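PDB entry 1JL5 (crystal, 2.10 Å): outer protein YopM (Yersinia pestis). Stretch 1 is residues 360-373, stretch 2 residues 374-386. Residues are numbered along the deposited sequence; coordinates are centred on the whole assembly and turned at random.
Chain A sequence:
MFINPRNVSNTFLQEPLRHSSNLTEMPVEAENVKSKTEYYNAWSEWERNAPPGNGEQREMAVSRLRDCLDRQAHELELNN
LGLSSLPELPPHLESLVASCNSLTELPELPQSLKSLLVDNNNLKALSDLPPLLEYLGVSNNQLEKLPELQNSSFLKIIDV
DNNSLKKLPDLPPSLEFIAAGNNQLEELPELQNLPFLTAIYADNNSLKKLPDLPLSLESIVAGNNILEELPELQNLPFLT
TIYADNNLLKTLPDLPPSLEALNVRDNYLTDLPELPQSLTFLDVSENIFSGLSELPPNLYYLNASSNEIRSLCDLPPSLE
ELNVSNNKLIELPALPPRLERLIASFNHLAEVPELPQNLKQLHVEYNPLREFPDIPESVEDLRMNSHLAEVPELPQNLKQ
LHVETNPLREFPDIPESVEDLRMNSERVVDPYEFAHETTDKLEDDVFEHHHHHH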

ATOM      1  N   LYS A 360      -4.224   4.745  21.337  1.00 24.49           N
ATOM      2  CA  LYS A 360      -5.235   4.543  20.317  1.00 26.86           C
ATOM      3  C   LYS A 360      -4.689   3.696  19.195  1.00 27.09           C
ATOM      4  O   LYS A 360      -5.402   2.913  18.574  1.00 26.68           O
ATOM      5  CB  LYS A 360      -5.676   5.883  19.742  1.00 26.39           C
ATOM      6  CG  LYS A 360      -6.274   6.815  20.765  1.00 31.40           C
ATOM      7  CD  LYS A 360      -7.469   6.179  21.458  1.00 34.70           C
ATOM      8  CE  LYS A 360      -8.106   7.148  22.447  1.00 37.08           C
ATOM      9  NZ  LYS A 360      -7.116   7.663  23.434  1.00 37.85           N
ATOM     10  N   GLN A 361      -3.403   3.862  18.939  1.00 27.72           N
ATOM     11  CA  GLN A 361      -2.781   3.147  17.855  1.00 27.32           C
ATOM     12  C   GLN A 361      -1.497   2.459  18.245  1.00 26.18           C
ATOM     13  O   GLN A 361      -0.605   3.052  18.846  1.00 25.99           O
ATOM     14  CB  GLN A 361      -2.527   4.118  16.713  1.00 27.97           C
ATOM     15  CG  GLN A 361      -1.883   3.506  15.501  1.00 29.02           C
ATOM     16  CD  GLN A 361      -1.608   4.554  14.467  1.00 29.10           C
ATOM     17  OE1 GLN A 361      -0.904   5.522  14.734  1.00 31.03           O
ATOM     18  NE2 GLN A 361      -2.173   4.383  13.280  1.00 31.23           N
ATOM     19  N   LEU A 362      -1.428   1.183  17.903  1.00 24.59           N
ATOM     20  CA  LEU A 362      -0.257   0.395  18.176  1.00 23.94           C
ATOM     21  C   LEU A 362       0.133  -0.330  16.905  1.00 24.76           C
ATOM     22  O   LEU A 362      -0.526  -1.281  16.500  1.00 25.28           O
ATOM     23  CB  LEU A 362      -0.529  -0.632  19.270  1.00 24.00           C
ATOM     24  CG  LEU A 362       0.714  -1.470  19.558  1.00 23.12           C
ATOM     25  CD1 LEU A 362       1.804  -0.569  20.111  1.00 23.15           C
ATOM     26  CD2 LEU A 362       0.383  -2.585  20.530  1.00 26.45           C
ATOM     27  N   HIS A 363       1.187   0.145  16.263  1.00 24.38           N
ATOM     28  CA  HIS A 363       1.694  -0.500  15.061  1.00 23.59           C
ATOM     29  C   HIS A 363       3.091  -0.932  15.422  1.00 23.60           C
ATOM     30  O   HIS A 363       4.022  -0.135  15.394  1.00 23.90           O
ATOM     31  CB  HIS A 363       1.727   0.473  13.888  1.00 21.96           C
ATOM     32  CG  HIS A 363       0.371   0.800  13.348  1.00 21.77           C
ATOM     33  ND1 HIS A 363       0.178   1.648  12.279  1.00 23.37           N
ATOM     34  CD2 HIS A 363      -0.861   0.396  13.735  1.00 21.44           C
ATOM     35  CE1 HIS A 363      -1.115   1.751  12.031  1.00 22.87           C
ATOM     36  NE2 HIS A 363      -1.766   1.001  12.901  1.00 22.02           N
ATOM     37  N   VAL A 364       3.221  -2.195  15.803  1.00 25.60           N
ATOM     38  CA  VAL A 364       4.508  -2.744  16.193  1.00 28.65           C
ATOM     39  C   VAL A 364       4.774  -3.959  15.325  1.00 28.97           C
ATOM     40  O   VAL A 364       5.483  -4.893  15.700  1.00 31.06           O
ATOM     41  CB  VAL A 364       4.506  -3.117  17.679  1.00 30.01           C
ATOM     42  CG1 VAL A 364       5.837  -3.731  18.069  1.00 35.76           C
ATOM     43  CG2 VAL A 364       4.267  -1.863  18.504  1.00 32.15           C
ATOM     44  N   GLU A 365       4.180  -3.908  14.144  1.00 27.04           N
ATOM     45  CA  GLU A 365       4.311  -4.939  13.130  1.00 28.12           C
ATOM     46  C   GLU A 365       5.789  -5.187  12.842  1.00 27.25           C
ATOM     47  O   GLU A 365       6.602  -4.266  12.868  1.00 24.34           O
ATOM     48  CB  GLU A 365       3.616  -4.449  11.856  1.00 30.43           C
ATOM     49  CG  GLU A 365       3.142  -2.991  11.994  1.00 36.32           C
ATOM     50  CD  GLU A 365       2.647  -2.384  10.701  1.00 41.09           C
ATOM     51  OE1 GLU A 365       1.795  -3.011  10.029  1.00 45.26           O
ATOM     52  OE2 GLU A 365       3.104  -1.273  10.362  1.00 42.24           O
ATOM     53  N   TYR A 366       6.135  -6.441  12.589  1.00 27.35           N
ATOM     54  CA  TYR A 366       7.503  -6.793  12.251  1.00 28.01           C
ATOM     55  C   TYR A 366       8.528  -6.426  13.300  1.00 27.77           C
ATOM     56  O   TYR A 366       9.393  -5.571  13.102  1.00 28.25           O
ATOM     57  CB  TYR A 366       7.859  -6.164  10.909  1.00 29.18           C
ATOM     58  CG  TYR A 366       6.857  -6.550   9.851  1.00 32.01           C
ATOM     59  CD1 TYR A 366       6.792  -7.860   9.378  1.00 33.39           C
ATOM     60  CD2 TYR A 366       5.943  -5.626   9.359  1.00 32.00           C
ATOM     61  CE1 TYR A 366       5.842  -8.239   8.441  1.00 35.25           C
ATOM     62  CE2 TYR A 366       4.986  -5.995   8.418  1.00 35.77           C
ATOM     63  CZ  TYR A 366       4.943  -7.305   7.963  1.00 37.20           C
ATOM     64  OH  TYR A 366       4.011  -7.678   7.023  1.00 42.02           O
ATOM     65  N   ASN A 367       8.397  -7.091  14.432  1.00 27.17           N
ATOM     66  CA  ASN A 367       9.295  -6.947  15.552  1.00 26.10           C
ATOM     67  C   ASN A 367       9.353  -8.372  16.055  1.00 27.33           C
ATOM     68  O   ASN A 367       8.343  -9.079  16.032  1.00 28.42           O
ATOM     69  CB  ASN A 367       8.698  -6.029  16.617  1.00 23.77           C
ATOM     70  CG  ASN A 367       9.097  -4.586  16.426  1.00 22.67           C
ATOM     71  OD1 ASN A 367      10.244  -4.217  16.664  1.00 22.25           O
ATOM     72  ND2 ASN A 367       8.157  -3.762  15.992  1.00 21.63           N
ATOM     73  N   PRO A 368      10.538  -8.836  16.468  1.00 27.43           N
ATOM     74  CA  PRO A 368      10.650 -10.206  16.971  1.00 28.69           C
ATOM     75  C   PRO A 368      10.023 -10.264  18.356  1.00 29.81           C
ATOM     76  O   PRO A 368      10.663 -10.654  19.324  1.00 31.34           O
ATOM     77  CB  PRO A 368      12.152 -10.431  17.000  1.00 26.73           C
ATOM     78  CG  PRO A 368      12.672  -9.079  17.348  1.00 25.81           C
ATOM     79  CD  PRO A 368      11.854  -8.177  16.448  1.00 27.45           C
ATOM     80  N   LEU A 369       8.770  -9.838  18.432  1.00 32.62           N
ATOM     81  CA  LEU A 369       8.026  -9.826  19.679  1.00 36.22           C
ATOM     82  C   LEU A 369       7.844 -11.241  20.205  1.00 38.32           C
ATOM     83  O   LEU A 369       7.293 -12.099  19.518  1.00 39.29           O
ATOM     84  CB  LEU A 369       6.655  -9.181  19.451  1.00 36.04           C
ATOM     85  CG  LEU A 369       6.428  -7.731  19.891  1.00 36.36           C
ATOM     86  CD1 LEU A 369       7.647  -6.877  19.633  1.00 34.89           C
ATOM     87  CD2 LEU A 369       5.212  -7.192  19.165  1.00 36.50           C
ATOM     88  N   ARG A 370       8.320 -11.483  21.419  1.00 41.32           N
ATOM     89  CA  ARG A 370       8.178 -12.793  22.037  1.00 45.52           C
ATOM     90  C   ARG A 370       6.696 -12.994  22.331  1.00 46.38           C
ATOM     91  O   ARG A 370       6.212 -14.120  22.445  1.00 47.44           O
ATOM     92  CB  ARG A 370       8.993 -12.845  23.329  1.00 46.68           C
ATOM     93  CG  ARG A 370      10.449 -12.490  23.101  1.00 51.54           C
ATOM     94  CD  ARG A 370      11.265 -12.451  24.381  1.00 54.77           C
ATOM     95  NE  ARG A 370      12.638 -12.029  24.103  1.00 58.73           N
ATOM     96  CZ  ARG A 370      13.464 -12.666  23.276  1.00 60.37           C
ATOM     97  NH1 ARG A 370      13.057 -13.760  22.648  1.00 61.78           N
ATOM     98  NH2 ARG A 370      14.690 -12.204  23.066  1.00 61.05           N
ATOM     99  N   GLU A 371       5.979 -11.882  22.431  1.00 46.89           N
ATOM    100  CA  GLU A 371       4.551 -11.898  22.712  1.00 47.34           C
ATOM    101  C   GLU A 371       4.001 -10.497  22.487  1.00 46.44           C
ATOM    102  O   GLU A 371       4.738  -9.513  22.571  1.00 46.23           O
ATOM    103  CB  GLU A 371       4.314 -12.299  24.167  1.00 49.79           C
ATOM    104  CG  GLU A 371       4.847 -11.278  25.162  1.00 53.66           C
ATOM    105  CD  GLU A 371       4.750 -11.753  26.597  1.00 56.85           C
ATOM    106  OE1 GLU A 371       3.656 -12.203  27.003  1.00 57.00           O
ATOM    107  OE2 GLU A 371       5.768 -11.669  27.321  1.00 58.42           O
ATOM    108  N   PHE A 372       2.710 -10.404  22.193  1.00 44.59           N
ATOM    109  CA  PHE A 372       2.096  -9.104  21.993  1.00 44.18           C
ATOM    110  C   PHE A 372       1.862  -8.517  23.371  1.00 42.51           C
ATOM    111  O   PHE A 372       1.558  -9.237  24.319  1.00 43.58           O
ATOM    112  CB  PHE A 372       0.761  -9.227  21.257  1.00 44.83           C
ATOM    113  CG  PHE A 372       0.884  -9.752  19.852  1.00 46.77           C
ATOM    114  CD1 PHE A 372       2.037  -9.529  19.105  1.00 46.30           C
ATOM    115  CD2 PHE A 372      -0.176 -10.433  19.260  1.00 46.97           C
ATOM    116  CE1 PHE A 372       2.137  -9.979  17.789  1.00 47.50           C
ATOM    117  CE2 PHE A 372      -0.088 -10.886  17.945  1.00 47.19           C
ATOM    118  CZ  PHE A 372       1.069 -10.658  17.207  1.00 48.01           C
ATOM    119  N   PRO A 373       2.013  -7.198  23.510  1.00 40.74           N
ATOM    120  CA  PRO A 373       1.791  -6.609  24.828  1.00 39.88           C
ATOM    121  C   PRO A 373       0.295  -6.588  25.099  1.00 39.25           C
ATOM    122  O   PRO A 373      -0.507  -6.721  24.173  1.00 37.98           O
ATOM    123  CB  PRO A 373       2.356  -5.210  24.662  1.00 39.60           C
ATOM    124  CG  PRO A 373       1.955  -4.882  23.249  1.00 39.51           C
ATOM    125  CD  PRO A 373       2.303  -6.158  22.506  1.00 40.31           C
ATOM    126  N   ASP A 374      -0.088  -6.442  26.361  1.00 39.83           N
ATOM    127  CA  ASP A 374      -1.503  -6.373  26.672  1.00 40.07           C
ATOM    128  C   ASP A 374      -1.993  -5.142  25.929  1.00 38.87           C
ATOM    129  O   ASP A 374      -1.373  -4.083  25.986  1.00 38.42           O
ATOM    130  CB  ASP A 374      -1.727  -6.209  28.177  1.00 43.40           C
ATOM    131  CG  ASP A 374      -1.315  -7.434  28.959  1.00 46.94           C
ATOM    132  OD1 ASP A 374      -1.750  -8.545  28.585  1.00 49.58           O
ATOM    133  OD2 ASP A 374      -0.562  -7.290  29.949  1.00 50.18           O
ATOM    134  N   ILE A 375      -3.093  -5.285  25.210  1.00 37.89           N
ATOM    135  CA  ILE A 375      -3.628  -4.173  24.452  1.00 37.90           C
ATOM    136  C   ILE A 375      -4.668  -3.402  25.239  1.00 39.35           C
ATOM    137  O   ILE A 375      -5.728  -3.928  25.569  1.00 41.13           O
ATOM    138  CB  ILE A 375      -4.262  -4.662  23.136  1.00 36.98           C
ATOM    139  CG1 ILE A 375      -3.226  -5.451  22.333  1.00 37.51           C
ATOM    140  CG2 ILE A 375      -4.778  -3.486  22.335  1.00 35.98           C
ATOM    141  CD1 ILE A 375      -1.898  -4.723  22.151  1.00 37.76           C
ATOM    142  N   PRO A 376      -4.369  -2.140  25.572  1.00 39.02           N
ATOM    143  CA  PRO A 376      -5.333  -1.338  26.323  1.00 38.35           C
ATOM    144  C   PRO A 376      -6.628  -1.289  25.527  1.00 38.08           C
ATOM    145  O   PRO A 376      -6.604  -1.319  24.295  1.00 36.41           O
ATOM    146  CB  PRO A 376      -4.651   0.024  26.410  1.00 38.30           C
ATOM    147  CG  PRO A 376      -3.201  -0.347  26.487  1.00 39.11           C
ATOM    148  CD  PRO A 376      -3.092  -1.420  25.420  1.00 38.57           C
ATOM    149  N   GLU A 377      -7.754  -1.219  26.228  1.00 38.19           N
ATOM    150  CA  GLU A 377      -9.051  -1.170  25.570  1.00 38.58           C
ATOM    151  C   GLU A 377      -9.123   0.053  24.667  1.00 35.83           C
ATOM    152  O   GLU A 377      -9.896   0.092  23.709  1.00 36.53           O
ATOM    153  CB  GLU A 377     -10.168  -1.115  26.616  1.00 42.00           C
ATOM    154  CG  GLU A 377     -11.242  -2.180  26.436  1.00 49.74           C
ATOM    155  CD  GLU A 377     -10.750  -3.579  26.771  1.00 53.97           C
ATOM    156  OE1 GLU A 377      -9.725  -4.010  26.198  1.00 56.43           O
ATOM    157  OE2 GLU A 377     -11.393  -4.251  27.609  1.00 56.37           O
ATOM    158  N   SER A 378      -8.306   1.055  24.971  1.00 33.37           N
ATOM    159  CA  SER A 378      -8.287   2.282  24.185  1.00 31.32           C
ATOM    160  C   SER A 378      -7.770   2.060  22.765  1.00 30.26           C
ATOM    161  O   SER A 378      -8.150   2.773  21.842  1.00 30.77           O
ATOM    162  CB  SER A 378      -7.415   3.327  24.874  1.00 29.01           C
ATOM    163  OG  SER A 378      -6.101   2.831  25.051  1.00 29.44           O
ATOM    164  N   VAL A 379      -6.904   1.074  22.586  1.00 30.61           N
ATOM    165  CA  VAL A 379      -6.347   0.808  21.267  1.00 32.45           C
ATOM    166  C   VAL A 379      -7.438   0.560  20.240  1.00 33.64           C
ATOM    167  O   VAL A 379      -8.177  -0.417  20.331  1.00 34.85           O
ATOM    168  CB  VAL A 379      -5.400  -0.400  21.301  1.00 32.79           C
ATOM    169  CG1 VAL A 379      -4.854  -0.680  19.905  1.00 32.42           C
ATOM    170  CG2 VAL A 379      -4.266  -0.129  22.275  1.00 32.00           C
ATOM    171  N   GLU A 380      -7.535   1.460  19.267  1.00 33.90           N
ATOM    172  CA  GLU A 380      -8.528   1.353  18.203  1.00 36.85           C
ATOM    173  C   GLU A 380      -7.854   0.818  16.946  1.00 36.77           C
ATOM    174  O   GLU A 380      -8.451   0.087  16.163  1.00 37.67           O
ATOM    175  CB  GLU A 380      -9.109   2.732  17.871  1.00 38.68           C
ATOM    176  CG  GLU A 380      -9.511   3.563  19.066  1.00 43.79           C
ATOM    177  CD  GLU A 380      -9.979   4.957  18.677  1.00 47.43           C
ATOM    178  OE1 GLU A 380      -9.318   5.599  17.833  1.00 49.39           O
ATOM    179  OE2 GLU A 380     -11.000   5.419  19.224  1.00 51.85           O
ATOM    180  N   ASP A 381      -6.599   1.203  16.768  1.00 37.22           N
ATOM    181  CA  ASP A 381      -5.817   0.828  15.603  1.00 35.03           C
ATOM    182  C   ASP A 381      -4.630  -0.017  16.027  1.00 35.52           C
ATOM    183  O   ASP A 381      -3.658   0.494  16.578  1.00 35.78           O
ATOM    184  CB  ASP A 381      -5.332   2.094  14.912  1.00 33.60           C
ATOM    185  CG  ASP A 381      -4.564   1.810  13.656  1.00 33.32           C
ATOM    186  OD1 ASP A 381      -4.138   0.651  13.456  1.00 32.24           O
ATOM    187  OD2 ASP A 381      -4.376   2.758  12.872  1.00 34.13           O
ATOM    188  N   LEU A 382      -4.711  -1.311  15.754  1.00 34.61           N
ATOM    189  CA  LEU A 382      -3.658  -2.225  16.140  1.00 34.65           C
ATOM    190  C   LEU A 382      -3.091  -3.022  14.975  1.00 35.95           C
ATOM    191  O   LEU A 382      -3.826  -3.517  14.121  1.00 35.78           O
ATOM    192  CB  LEU A 382      -4.192  -3.190  17.197  1.00 35.53           C
ATOM    193  CG  LEU A 382      -3.263  -4.289  17.704  1.00 37.11           C
ATOM    194  CD1 LEU A 382      -2.062  -3.673  18.396  1.00 38.76           C
ATOM    195  CD2 LEU A 382      -4.028  -5.184  18.662  1.00 38.56           C
ATOM    196  N   ARG A 383      -1.771  -3.128  14.946  1.00 35.16           N
ATOM    197  CA  ARG A 383      -1.087  -3.900  13.925  1.00 36.10           C
ATOM    198  C   ARG A 383       0.133  -4.490  14.584  1.00 35.38           C
ATOM    199  O   ARG A 383       0.991  -3.774  15.091  1.00 36.41           O
ATOM    200  CB  ARG A 383      -0.687  -3.032  12.725  1.00 36.24           C
ATOM    201  CG  ARG A 383      -1.868  -2.324  12.079  1.00 40.45           C
ATOM    202  CD  ARG A 383      -1.616  -1.920  10.638  1.00 42.07           C
ATOM    203  NE  ARG A 383      -0.312  -1.306  10.441  1.00 44.56           N
ATOM    204  CZ  ARG A 383      -0.051  -0.404   9.500  1.00 46.29           C
ATOM    205  NH1 ARG A 383      -1.011  -0.011   8.674  1.00 45.89           N
ATOM    206  NH2 ARG A 383       1.172   0.097   9.376  1.00 47.60           N
ATOM    207  N   MET A 384       0.177  -5.812  14.615  1.00 35.23           N
ATOM    208  CA  MET A 384       1.294  -6.517  15.199  1.00 36.14           C
ATOM    209  C   MET A 384       1.611  -7.693  14.305  1.00 35.20           C
ATOM    210  O   MET A 384       0.714  -8.335  13.773  1.00 37.26           O
ATOM    211  CB  MET A 384       0.947  -7.004  16.604  1.00 37.36           C
ATOM    212  CG  MET A 384       0.571  -5.886  17.558  1.00 39.96           C
ATOM    213  SD  MET A 384       0.504  -6.431  19.269  1.00 41.10           S
ATOM    214  CE  MET A 384      -1.182  -7.005  19.383  1.00 41.99           C
ATOM    215  N   ASN A 385       2.896  -7.959  14.129  1.00 35.17           N
ATOM    216  CA  ASN A 385       3.331  -9.060  13.301  1.00 36.87           C
ATOM    217  C   ASN A 385       4.682  -9.519  13.815  1.00 38.01           C
ATOM    218  O   ASN A 385       5.653  -8.764  13.799  1.00 40.29           O
ATOM    219  CB  ASN A 385       3.434  -8.617  11.841  1.00 36.79           C
ATOM    220  CG  ASN A 385       3.610  -9.786  10.890  1.00 38.42           C
ATOM    221  OD1 ASN A 385       3.022  -9.816   9.806  1.00 38.94           O
ATOM    222  ND2 ASN A 385       4.429 -10.752  11.286  1.00 38.17           N
ATOM    223  N   SER A 386       4.735 -10.759  14.284  1.00 37.95           N
ATOM    224  CA  SER A 386       5.962 -11.323  14.817  1.00 38.50           C
ATOM    225  C   SER A 386       6.793 -11.964  13.711  1.00 38.49           C
ATOM    226  O   SER A 386       6.336 -12.089  12.576  1.00 39.83           O
ATOM    227  CB  SER A 386       5.622 -12.359  15.888  1.00 39.10           C
ATOM    228  OG  SER A 386       4.804 -13.384  15.354  1.00 40.48           O
TER
HETATM  229  O   HOH W   1       4.732  -7.352  16.030  1.00 36.93           O

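The strands around Leu 362 and Leu 382 run parallel, their axes 4.6 Å apart at closest approach and inclined by 16°. Their hydrogen bonds alternate as in any parallel ladder: Asp 381 N donates to Lys 360 O (2.8 Å), Leu 362 N to Asp 381 O (2.7 Å), Arg 383 N to Leu 362 O (2.7 Å) and Val 364 N to Arg 383 O (2.8 Å). Next, Val 364 O and Asn 385 N stand 4.3 Å apart, too far for a direct hydrogen bond, and water 1 spans the gap, donating to Val 364 O (2.6 Å) and accepting from Asn 385 N (2.7 Å), so one water replaces a direct rung, after which Asn 385 O accepts from Asn 367 N (3.3 Å) and, weakly, from Tyr 366 N (2.7 Å).

One face of the sheet is polar. The carboxylate of Asp 381 serves two donors, Gln 361 NE2 to OD2 (2.8 Å) and His 363 NE2 to OD1 (a very short 2.5 Å). The flat guanidinium of Arg 383 stacks on the His 363 imidazole, centres 3.7 Å apart, leaving its edge free for a salt bridge from NH2 to Glu 365 OE2 (2.6 Å).

The face bearing Leu 362 and Leu 382 is apolar. Both leucines and Met 384 are buried, which suits their apolar side chains; the two stretches together bury 1177 Å². Branched Leu 362 reaches Leu 382 CD1 and Ile 375 CD1 through its CD2 (3.4 and 3.5 Å). Met 384, long and flexible, lays CB over the Phe 372 ring, 3.7 Å from its centroid, while its SD meets Pro 373 CD at 3.7 Å.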